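Local coordinates for protein putative endo-1,4-beta-xylanase (PDB 5MSX) that probably hydrolyses O-glycosidic bonds in plant pectin, perhaps as an arabinofuranosidase of glycoside hydrolase family 43, at residues Asp36-Ile42 against Ala93-Ala97; Val45-Tyr49 against Val67-Phe73; Glu351-Pro355 against Ser365-Ala369. All coordinates share one frame; numbering follows the deposited sequence.

Contacts 1 and 2 share one antiparallel sheet in the family 43 part of the chain: their centres lie 10 Å apart, and strands 37-42 and 45-52 are joined through Gln40 O and Tyr47 N, 2.8 Å apart, probably a hydrogen bond. Contact 2 is nested inside the loop that contact 1 closes. Contact 1 holds Asp36, the predicted proton acceptor, whereas the Tyr49 side chain of contact 2 stays about 9 Å from that of Asp36. Contact 3 belongs to the F5/8 type C part and its own calcium site; its nearest atoms are about 17 Å from contact 1 and about 12 Å from contact 2.

Contact 1 of 3, residues Asp36-Ile42 against Ala93-Ala97; sequences DASIQEI and APSKA. With EDO (1,2-ethanediol), chain V; EDO (1,2-ethanediol), chain U.
Gln40 and Ala97 meet through a reciprocal pair of amide hydrogen bonds, an example of a side chain imitating a strand partner inside what family 43 membership makes a five-bladed beta-propeller. Strand 37-42 lies in one sheet, while residues 93-97 form the loop between strands 91-92 and 98-100 of another, and the two segments run in nearly the same direction. The Gln40 side chain carries much of the join. Its CB rests against the CD methylene of Lys96 and an ethanediol molecule. With chi1 at 62°, CG sits between the backbone N and the carbonyl carbon, and the extended chain then delivers the amide to the loop. There OE1 accepts from Ala97 N at 2.7 Å, on a lone pair in the carbonyl plane, and also brushes Lys96 CB. NE2 gives a nearly straight bond (167°) to Ala97 O at 3.0 Å, with the acceptor close to the amide plane. Because one end accepts and the other donates, the orientation of the amide is fixed. Lys96 runs alongside, its CE 3.5 Å from Ile39 O, and its NZ bonds to Val263 O. Further along, Ser38 OG donates to Pro94 O at 2.6 Å. Toward the predicted active site, CB of Asp36, the probable proton acceptor, packs on Ala93 CB at 3.9 Å, and Thr51 OG1 engages its OD2. One water bridges the two backbones, donating to Asp36 O at 2.7 Å and to Pro94 O at 2.8 Å.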
loop_
_atom_site.group_PDB
_atom_site.type_symbol
_atom_site.label_atom_id
_atom_site.label_comp_id
_atom_site.label_asym_id
_atom_site.label_seq_id
_atom_site.Cartn_x
_atom_site.Cartn_y
_atom_site.Cartn_z
ATOM N N ASP C 36 17.462 -14.740 18.461
ATOM C CA ASP C 36 16.921 -13.502 17.936
ATOM C C ASP C 36 15.529 -13.757 17.305
ATOM O O ASP C 36 15.209 -13.200 16.251
ATOM C CB ASP C 36 17.857 -12.863 16.879
ATOM C CG ASP C 36 19.354 -12.851 17.280
ATOM O OD1 ASP C 36 19.695 -12.622 18.460
ATOM O OD2 ASP C 36 20.181 -13.010 16.355
ATOM N N ALA C 37 14.723 -14.585 17.957
ATOM C CA ALA C 37 13.511 -15.138 17.353
ATOM C C ALA C 37 12.369 -14.134 17.273
ATOM O O ALA C 37 12.186 -13.292 18.171
ATOM C CB ALA C 37 13.060 -16.371 18.113
ATOM N N SER C 38 11.619 -14.223 16.177
ATOM C CA SER C 38 10.413 -13.451 15.951
ATOM C C SER C 38 9.342 -14.459 15.737
ATOM O O SER C 38 9.374 -15.181 14.759
ATOM C CB SER C 38 10.560 -12.560 14.712
ATOM O OG SER C 38 11.487 -11.523 14.973
ATOM N N ILE C 39 8.434 -14.568 16.702
ATOM C CA ILE C 39 7.420 -15.589 16.699
ATOM C C ILE C 39 6.049 -14.918 16.624
ATOM O O ILE C 39 5.809 -13.883 17.257
ATOM C CB ILE C 39 7.547 -16.473 17.936
ATOM C CG1 ILE C 39 8.901 -17.235 17.916
ATOM C CG2 ILE C 39 6.365 -17.437 18.034
ATOM C CD1 ILE C 39 9.339 -17.706 19.298
ATOM N N GLN C 40 5.157 -15.493 15.824
ATOM C CA GLN C 40 3.855 -14.874 15.566
ATOM C C GLN C 40 2.857 -15.903 15.069
ATOM O O GLN C 40 3.244 -16.908 14.491
ATOM C CB GLN C 40 4.011 -13.710 14.544
ATOM C CG GLN C 40 4.511 -14.167 13.193
ATOM C CD GLN C 40 4.860 -13.055 12.231
ATOM O OE1 GLN C 40 5.970 -13.031 11.701
ATOM N NE2 GLN C 40 3.913 -12.139 11.970
ATOM N N GLU C 41 1.580 -15.664 15.317
ATOM C CA GLU C 41 0.536 -16.435 14.697
ATOM C C GLU C 41 0.069 -15.713 13.448
ATOM O O GLU C 41 -0.219 -14.523 13.514
ATOM C CB GLU C 41 -0.632 -16.616 15.640
ATOM C CG GLU C 41 -1.771 -17.449 15.080
ATOM C CD GLU C 41 -2.875 -17.712 16.104
ATOM O OE1 GLU C 41 -2.834 -17.131 17.207
ATOM O OE2 GLU C 41 -3.785 -18.524 15.808
ATOM N N ILE C 42 0.017 -16.429 12.321
ATOM C CA ILE C 42 -0.484 -15.893 11.071
ATOM C C ILE C 42 -1.480 -16.889 10.495
ATOM O O ILE C 42 -1.109 -18.020 10.196
ATOM C CB ILE C 42 0.618 -15.687 10.017
ATOM C CG1 ILE C 42 1.766 -14.845 10.562
ATOM C CG2 ILE C 42 0.045 -15.014 8.752
ATOM C CD1 ILE C 42 2.931 -14.738 9.589
ATOM N N ALA C 93 18.550 -12.007 12.668
ATOM C CA ALA C 93 17.598 -11.208 13.407
ATOM C C ALA C 93 16.453 -10.625 12.530
ATOM O O ALA C 93 16.212 -9.435 12.511
ATOM C CB ALA C 93 18.345 -10.132 14.176
ATOM N N PRO C 94 15.764 -11.485 11.796
ATOM C CA PRO C 94 14.610 -11.015 11.035
ATOM C C PRO C 94 13.502 -10.532 11.965
ATOM O O PRO C 94 13.277 -11.113 13.068
ATOM C CB PRO C 94 14.117 -12.270 10.312
ATOM C CG PRO C 94 14.556 -13.385 11.183
ATOM C CD PRO C 94 15.828 -12.948 11.852
ATOM N N SER C 95 12.791 -9.521 11.485
ATOM C CA SER C 95 11.594 -9.030 12.144
ATOM C C SER C 95 10.507 -10.066 12.029
ATOM O O SER C 95 10.696 -11.121 11.430
ATOM C CB SER C 95 11.146 -7.728 11.474
ATOM O OG SER C 95 10.738 -7.985 10.134
ATOM N N LYS C 96 9.362 -9.778 12.627
ATOM C CA LYS C 96 8.117 -10.446 12.254
ATOM C C LYS C 96 7.750 -10.152 10.791
ATOM O O LYS C 96 8.229 -9.171 10.209
ATOM C CB LYS C 96 6.992 -10.026 13.170
ATOM C CG LYS C 96 7.133 -10.711 14.508
ATOM C CD LYS C 96 6.096 -10.313 15.499
ATOM C CE LYS C 96 6.700 -10.520 16.881
ATOM N NZ LYS C 96 5.628 -10.389 17.849
ATOM N N ALA C 97 6.987 -11.062 10.197
ATOM C CA ALA C 97 6.445 -10.870 8.849
ATOM C C ALA C 97 5.255 -9.924 9.013
ATOM O O ALA C 97 4.357 -10.240 9.749
ATOM C CB ALA C 97 6.000 -12.201 8.258
HETATM C C1 EDO V . 2.024 -11.033 17.356
HETATM O O1 EDO V . 1.580 -11.078 18.726
HETATM C C2 EDO V . 1.219 -11.976 16.488
HETATM O O2 EDO V . 0.946 -13.210 17.163
HETATM C C1 EDO U . 24.351 -11.353 16.492
HETATM O O1 EDO U . 23.705 -10.677 17.581
HETATM C C2 EDO U . 23.429 -12.381 15.883
HETATM O O2 EDO U . 22.610 -12.925 16.905
HETATM O O HOH W 1 14.932 -10.678 15.332
#

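Contact 2 of 3, residues Val45-Tyr49 against Val67-Phe73; sequences VFYCY and VWKSKDF
Antiparallel strand pairing joins Phe46 to Ser70 and Cys48 to Trp68, both as hydrogen-bonded pairs, within the sheet of the propeller-type family 43 module where strand 45-52 also pairs with strand 37-42. The axes of the short strand segments 45-49 and 67-70 approach to 4.6 Å. Each pair is closed by two backbone bonds: Phe46 N reaches Ser70 O at 2.8 Å, and Cys48 N reaches Trp68 O at the same 2.8 Å, with the reverse bonds slightly longer. CA-H...O contacts run from Tyr47, Val67 and Lys69 to the carbonyl oxygens of Trp68, Cys48 and Phe46, respectively. On the face that bears Tyr47 and Tyr49, Val67 CG2 does the touching. This methyl, which points away from the valine's own backbone N, stands 3.6 Å from the centroid of the Tyr49 ring, a CH-pi contact over the face, and at the same time meets the edge of the Tyr47 ring at CD2, 3.8 Å away. The Lys69 chain runs side by side with Tyr47, its CG 3.7 Å from Tyr47 CD2. On the other face, Phe73 turns its edge into the face of Phe46 in a T-shaped stack, with centroids 5.1 Å apart and planes at 78°; its CD1 lies above the rim beside Phe46 CG. The turn that brings Phe73 here is an ST turn: Ser70 OG, also hydrogen-bonded to His75 O, accepts from Asp72 N and from Phe73 N at 2.8 Å. Tyr49 OH reaches Pro122 O, while Tyr47 OH and Lys69 NZ share Glu123 OE1. There the ammonium group is likely to offset the carboxylate's charge while the phenol hydrogen-bonds to the same oxygen, and the carbon portions of both side chains stay packed together.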
loop_
_atom_site.group_PDB
_atom_site.type_symbol
_atom_site.label_atom_id
_atom_site.label_comp_id
_atom_site.label_asym_id
_atom_site.label_seq_id
_atom_site.Cartn_x
_atom_site.Cartn_y
_atom_site.Cartn_z
ATOM N N VAL C 45 -1.716 -20.387 12.251
ATOM C CA VAL C 45 -0.482 -21.192 12.370
ATOM C C VAL C 45 0.629 -20.339 13.025
ATOM O O VAL C 45 0.754 -19.163 12.710
ATOM C CB VAL C 45 -0.022 -21.645 10.963
ATOM C CG1 VAL C 45 1.255 -22.457 11.038
ATOM C CG2 VAL C 45 -1.131 -22.444 10.261
ATOM N N PHE C 46 1.463 -20.931 13.887
ATOM C CA PHE C 46 2.613 -20.191 14.458
ATOM C C PHE C 46 3.817 -20.265 13.540
ATOM O O PHE C 46 4.054 -21.287 12.922
ATOM C CB PHE C 46 2.976 -20.678 15.850
ATOM C CG PHE C 46 1.809 -20.654 16.827
ATOM C CD1 PHE C 46 1.474 -19.491 17.502
ATOM C CD2 PHE C 46 1.055 -21.801 17.065
ATOM C CE1 PHE C 46 0.397 -19.456 18.386
ATOM C CE2 PHE C 46 -0.006 -21.790 17.962
ATOM C CZ PHE C 46 -0.344 -20.615 18.634
ATOM N N TYR C 47 4.521 -19.142 13.413
ATOM C CA TYR C 47 5.721 -19.021 12.622
ATOM C C TYR C 47 6.847 -18.523 13.531
ATOM O O TYR C 47 6.598 -17.671 14.410
ATOM C CB TYR C 47 5.514 -17.998 11.520
ATOM C CG TYR C 47 4.568 -18.439 10.441
ATOM C CD1 TYR C 47 3.191 -18.458 10.652
ATOM C CD2 TYR C 47 5.055 -18.864 9.197
ATOM C CE1 TYR C 47 2.326 -18.869 9.657
ATOM C CE2 TYR C 47 4.193 -19.257 8.190
ATOM C CZ TYR C 47 2.839 -19.275 8.438
ATOM O OH TYR C 47 2.025 -19.686 7.435
ATOM N N CYS C 48 8.063 -19.057 13.318
ATOM C CA CYS C 48 9.270 -18.615 13.982
ATOM C C CYS C 48 10.358 -18.315 12.955
ATOM O O CYS C 48 10.912 -19.220 12.321
ATOM C CB CYS C 48 9.745 -19.652 15.007
ATOM S SG CYS C 48 11.279 -19.186 15.900
ATOM N N TYR C 49 10.628 -17.020 12.780
ATOM C CA TYR C 49 11.724 -16.522 12.001
ATOM C C TYR C 49 12.868 -16.169 12.967
ATOM O O TYR C 49 12.689 -15.370 13.888
ATOM C CB TYR C 49 11.296 -15.241 11.296
ATOM C CG TYR C 49 10.120 -15.374 10.333
ATOM C CD1 TYR C 49 10.324 -15.779 8.999
ATOM C CD2 TYR C 49 8.827 -15.045 10.716
ATOM C CE1 TYR C 49 9.265 -15.868 8.100
ATOM C CE2 TYR C 49 7.766 -15.142 9.821
ATOM C CZ TYR C 49 7.990 -15.530 8.515
ATOM O OH TYR C 49 6.934 -15.623 7.630
ATOM N N VAL C 67 12.134 -20.600 8.100
ATOM C CA VAL C 67 11.012 -20.297 8.971
ATOM C C VAL C 67 10.441 -21.596 9.482
ATOM O O VAL C 67 10.068 -22.448 8.701
ATOM C CB VAL C 67 9.912 -19.443 8.280
ATOM C CG1 VAL C 67 9.248 -20.169 7.102
ATOM C CG2 VAL C 67 8.862 -19.039 9.303
ATOM N N TRP C 68 10.370 -21.747 10.796
ATOM C CA TRP C 68 9.752 -22.909 11.404
ATOM C C TRP C 68 8.285 -22.616 11.654
ATOM O O TRP C 68 7.931 -21.478 12.008
ATOM C CB TRP C 68 10.435 -23.230 12.722
ATOM C CG TRP C 68 11.849 -23.649 12.641
ATOM C CD1 TRP C 68 12.937 -22.855 12.463
ATOM C CD2 TRP C 68 12.342 -24.987 12.772
ATOM N NE1 TRP C 68 14.075 -23.622 12.445
ATOM C CE2 TRP C 68 13.733 -24.932 12.650
ATOM C CE3 TRP C 68 11.731 -26.223 12.954
ATOM C CZ2 TRP C 68 14.536 -26.067 12.739
ATOM C CZ3 TRP C 68 12.527 -27.343 13.048
ATOM C CH2 TRP C 68 13.910 -27.260 12.933
ATOM N N LYS C 69 7.437 -23.622 11.452
ATOM C CA LYS C 69 6.008 -23.503 11.604
ATOM C C LYS C 69 5.483 -24.622 12.471
ATOM O O LYS C 69 6.055 -25.720 12.507
ATOM C CB LYS C 69 5.292 -23.613 10.249
ATOM C CG LYS C 69 5.598 -22.514 9.248
ATOM C CD LYS C 69 5.160 -22.893 7.823
ATOM C CE LYS C 69 3.692 -23.298 7.741
ATOM N NZ LYS C 69 3.129 -23.146 6.369
ATOM N N SER C 70 4.352 -24.341 13.103
ATOM C CA SER C 70 3.697 -25.232 14.007
ATOM C C SER C 70 2.211 -24.909 14.116
ATOM O O SER C 70 1.823 -23.735 14.243
ATOM C CB SER C 70 4.301 -25.067 15.404
ATOM O OG SER C 70 3.701 -25.965 16.304
ATOM N N LYS C 71 1.381 -25.950 14.155
ATOM C CA LYS C 71 -0.048 -25.770 14.362
ATOM C C LYS C 71 -0.395 -25.637 15.832
ATOM O O LYS C 71 -1.419 -25.041 16.181
ATOM C CB LYS C 71 -0.814 -26.927 13.741
ATOM C CG LYS C 71 -0.607 -27.012 12.239
ATOM C CD LYS C 71 -1.518 -28.046 11.590
ATOM C CE LYS C 71 -1.378 -28.034 10.072
ATOM N NZ LYS C 71 -0.196 -28.832 9.641
ATOM N N ASP C 72 0.448 -26.189 16.698
ATOM C CA ASP C 72 0.119 -26.302 18.125
ATOM C C ASP C 72 1.148 -25.667 19.082
ATOM O O ASP C 72 0.918 -25.661 20.287
ATOM C CB ASP C 72 -0.091 -27.781 18.503
ATOM C CG ASP C 72 1.149 -28.658 18.237
ATOM O OD1 ASP C 72 2.195 -28.182 17.746
ATOM O OD2 ASP C 72 1.089 -29.864 18.524
ATOM N N PHE C 73 2.259 -25.150 18.553
ATOM C CA PHE C 73 3.382 -24.604 19.369
ATOM C C PHE C 73 4.313 -25.654 20.022
ATOM O O PHE C 73 5.225 -25.298 20.793
ATOM C CB PHE C 73 2.867 -23.627 20.449
ATOM C CG PHE C 73 3.784 -22.457 20.677
ATOM C CD1 PHE C 73 3.854 -21.431 19.740
ATOM C CD2 PHE C 73 4.582 -22.385 21.821
ATOM C CE1 PHE C 73 4.704 -20.338 19.933
ATOM C CE2 PHE C 73 5.443 -21.300 22.009
ATOM C CZ PHE C 73 5.515 -20.283 21.058
#

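Contact 3 of 3, residues Glu351-Pro355 against Ser365-Ala369; sequences EYFVP and SRWMA. With CA (calcium ion), chain T.
Glu351 and Arg366 form a two-pronged salt bridge: NE gives a nearly straight bond (174°) to OE2 at 2.9 Å, and NH2 another to OE1 at 2.9 Å. The guanidinium thus offers its side-on edge, and both carboxylate oxygens are met on the syn side, although the two planes are turned 31° apart. The extended Glu351 chain has CG anti to its backbone N (chi1 -172°), which carries the acid across to the arginine. Against one face of the guanidinium lies Phe353 CE1, 3.7 Å from Arg366 NH2, the ring turned steeply so that its edge faces the charged group. Phe353 also lies alongside Met368, with CD1 at 3.5 Å from Met368 CG, and its backbone O takes a rather long bond from Met368 N at 3.3 Å. Trp367 packs next to these, CD1 lying 3.3 Å from Phe353 O and also touching Pro355 CG, while its NE1 is bonded to Ser332 O. In the next shell, Glu351 OE2 also forms a salt bridge with Arg281, in the family 43 part of the chain, so the acid meets two positive groups. Replacing Arg366 by an alanine would probably leave Glu351 without one of its charged mates and open a gap beside the Phe353 ring. Just before Arg366, Ser365 binds the calcium ion through O at 2.4 Å and OG at 2.6 Å, with Phe357, Asp360, Ala362, Trp454 and Glu455 completing the site. A calcium-bearing loop running into a strand paired with strand 452-458 is consistent with the F5/8 type C family, beta-sandwich modules to which this part of the chain belongs.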
loop_
_atom_site.group_PDB
_atom_site.type_symbol
_atom_site.label_atom_id
_atom_site.label_comp_id
_atom_site.label_asym_id
_atom_site.label_seq_id
_atom_site.Cartn_x
_atom_site.Cartn_y
_atom_site.Cartn_z
ATOM N N GLU C 351 27.757 -30.443 28.671
ATOM C CA GLU C 351 26.777 -31.107 27.822
ATOM C C GLU C 351 27.245 -32.530 27.533
ATOM O O GLU C 351 28.397 -32.730 27.130
ATOM C CB GLU C 351 26.610 -30.395 26.489
ATOM C CG GLU C 351 25.443 -30.982 25.690
ATOM C CD GLU C 351 25.165 -30.295 24.343
ATOM O OE1 GLU C 351 25.944 -29.405 23.905
ATOM O OE2 GLU C 351 24.128 -30.655 23.701
ATOM N N TYR C 352 26.338 -33.486 27.696
ATOM C CA TYR C 352 26.574 -34.874 27.333
ATOM C C TYR C 352 25.822 -35.159 26.049
ATOM O O TYR C 352 24.901 -34.408 25.658
ATOM C CB TYR C 352 26.083 -35.808 28.442
ATOM C CG TYR C 352 26.806 -35.606 29.756
ATOM C CD1 TYR C 352 28.025 -36.247 30.002
ATOM C CD2 TYR C 352 26.286 -34.764 30.754
ATOM C CE1 TYR C 352 28.719 -36.048 31.190
ATOM C CE2 TYR C 352 26.973 -34.560 31.954
ATOM C CZ TYR C 352 28.189 -35.199 32.162
ATOM O OH TYR C 352 28.880 -35.021 33.337
ATOM N N PHE C 353 26.191 -36.273 25.421
ATOM C CA PHE C 353 25.782 -36.575 24.046
ATOM C C PHE C 353 25.237 -37.981 23.897
ATOM O O PHE C 353 25.309 -38.556 22.808
ATOM C CB PHE C 353 26.951 -36.309 23.099
ATOM C CG PHE C 353 27.366 -34.877 23.076
ATOM C CD1 PHE C 353 26.499 -33.896 22.571
ATOM C CD2 PHE C 353 28.606 -34.474 23.593
ATOM C CE1 PHE C 353 26.864 -32.554 22.557
ATOM C CE2 PHE C 353 28.978 -33.122 23.579
ATOM C CZ PHE C 353 28.097 -32.159 23.064
ATOM N N VAL C 354 24.648 -38.499 24.976
ATOM C CA VAL C 354 24.211 -39.885 25.034
ATOM C C VAL C 354 22.994 -40.180 24.133
ATOM O O VAL C 354 22.170 -39.290 23.913
ATOM C CB VAL C 354 23.960 -40.375 26.477
ATOM C CG1 VAL C 354 25.256 -40.292 27.303
ATOM C CG2 VAL C 354 22.806 -39.652 27.164
ATOM N N PRO C 355 22.880 -41.423 23.611
ATOM C CA PRO C 355 21.771 -41.828 22.720
ATOM C C PRO C 355 20.358 -41.601 23.274
ATOM O O PRO C 355 19.462 -41.244 22.521
ATOM C CB PRO C 355 22.018 -43.334 22.524
ATOM C CG PRO C 355 23.476 -43.519 22.789
ATOM C CD PRO C 355 23.758 -42.568 23.915
ATOM N N SER C 365 18.362 -31.290 24.370
ATOM C CA SER C 365 19.335 -32.369 24.387
ATOM C C SER C 365 19.439 -33.116 23.060
ATOM O O SER C 365 18.453 -33.245 22.318
ATOM C CB SER C 365 18.976 -33.349 25.474
ATOM O OG SER C 365 17.749 -33.991 25.217
ATOM N N ARG C 366 20.633 -33.636 22.792
ATOM C CA ARG C 366 20.911 -34.344 21.561
ATOM C C ARG C 366 21.908 -35.477 21.771
ATOM O O ARG C 366 22.844 -35.360 22.588
ATOM C CB ARG C 366 21.505 -33.374 20.528
ATOM C CG ARG C 366 22.576 -32.492 21.130
ATOM C CD ARG C 366 23.148 -31.539 20.127
ATOM N NE ARG C 366 24.120 -30.716 20.810
ATOM C CZ ARG C 366 25.083 -30.029 20.228
ATOM N NH1 ARG C 366 25.201 -30.012 18.921
ATOM N NH2 ARG C 366 25.920 -29.341 20.975
ATOM N N TRP C 367 21.713 -36.550 21.001
ATOM C CA TRP C 367 22.792 -37.524 20.725
ATOM C C TRP C 367 23.716 -36.899 19.721
ATOM O O TRP C 367 23.260 -36.209 18.806
ATOM C CB TRP C 367 22.247 -38.842 20.168
ATOM C CG TRP C 367 23.293 -39.750 19.553
ATOM C CD1 TRP C 367 24.306 -40.388 20.205
ATOM C CD2 TRP C 367 23.421 -40.105 18.175
ATOM N NE1 TRP C 367 25.065 -41.116 19.323
ATOM C CE2 TRP C 367 24.537 -40.981 18.071
ATOM C CE3 TRP C 367 22.681 -39.803 17.015
ATOM C CZ2 TRP C 367 24.957 -41.542 16.844
ATOM C CZ3 TRP C 367 23.109 -40.361 15.767
ATOM C CH2 TRP C 367 24.245 -41.216 15.706
ATOM N N MET C 368 25.014 -37.121 19.890
ATOM C CA MET C 368 26.004 -36.829 18.869
ATOM C C MET C 368 27.006 -37.983 18.791
ATOM O O MET C 368 27.547 -38.426 19.818
ATOM C CB MET C 368 26.766 -35.539 19.182
ATOM C CG MET C 368 25.921 -34.266 19.141
ATOM S SD MET C 368 25.582 -33.749 17.461
ATOM C CE MET C 368 27.178 -33.209 16.891
ATOM N N ALA C 369 27.249 -38.467 17.572
ATOM C CA ALA C 369 28.319 -39.429 17.300
ATOM C C ALA C 369 29.684 -38.787 17.566
ATOM O O ALA C 369 29.840 -37.550 17.429
ATOM C CB ALA C 369 28.245 -39.898 15.847
HETATM CA CA CA T . 16.551 -34.592 22.989
HETATM O O HOH W 2 22.739 -32.709 24.710
#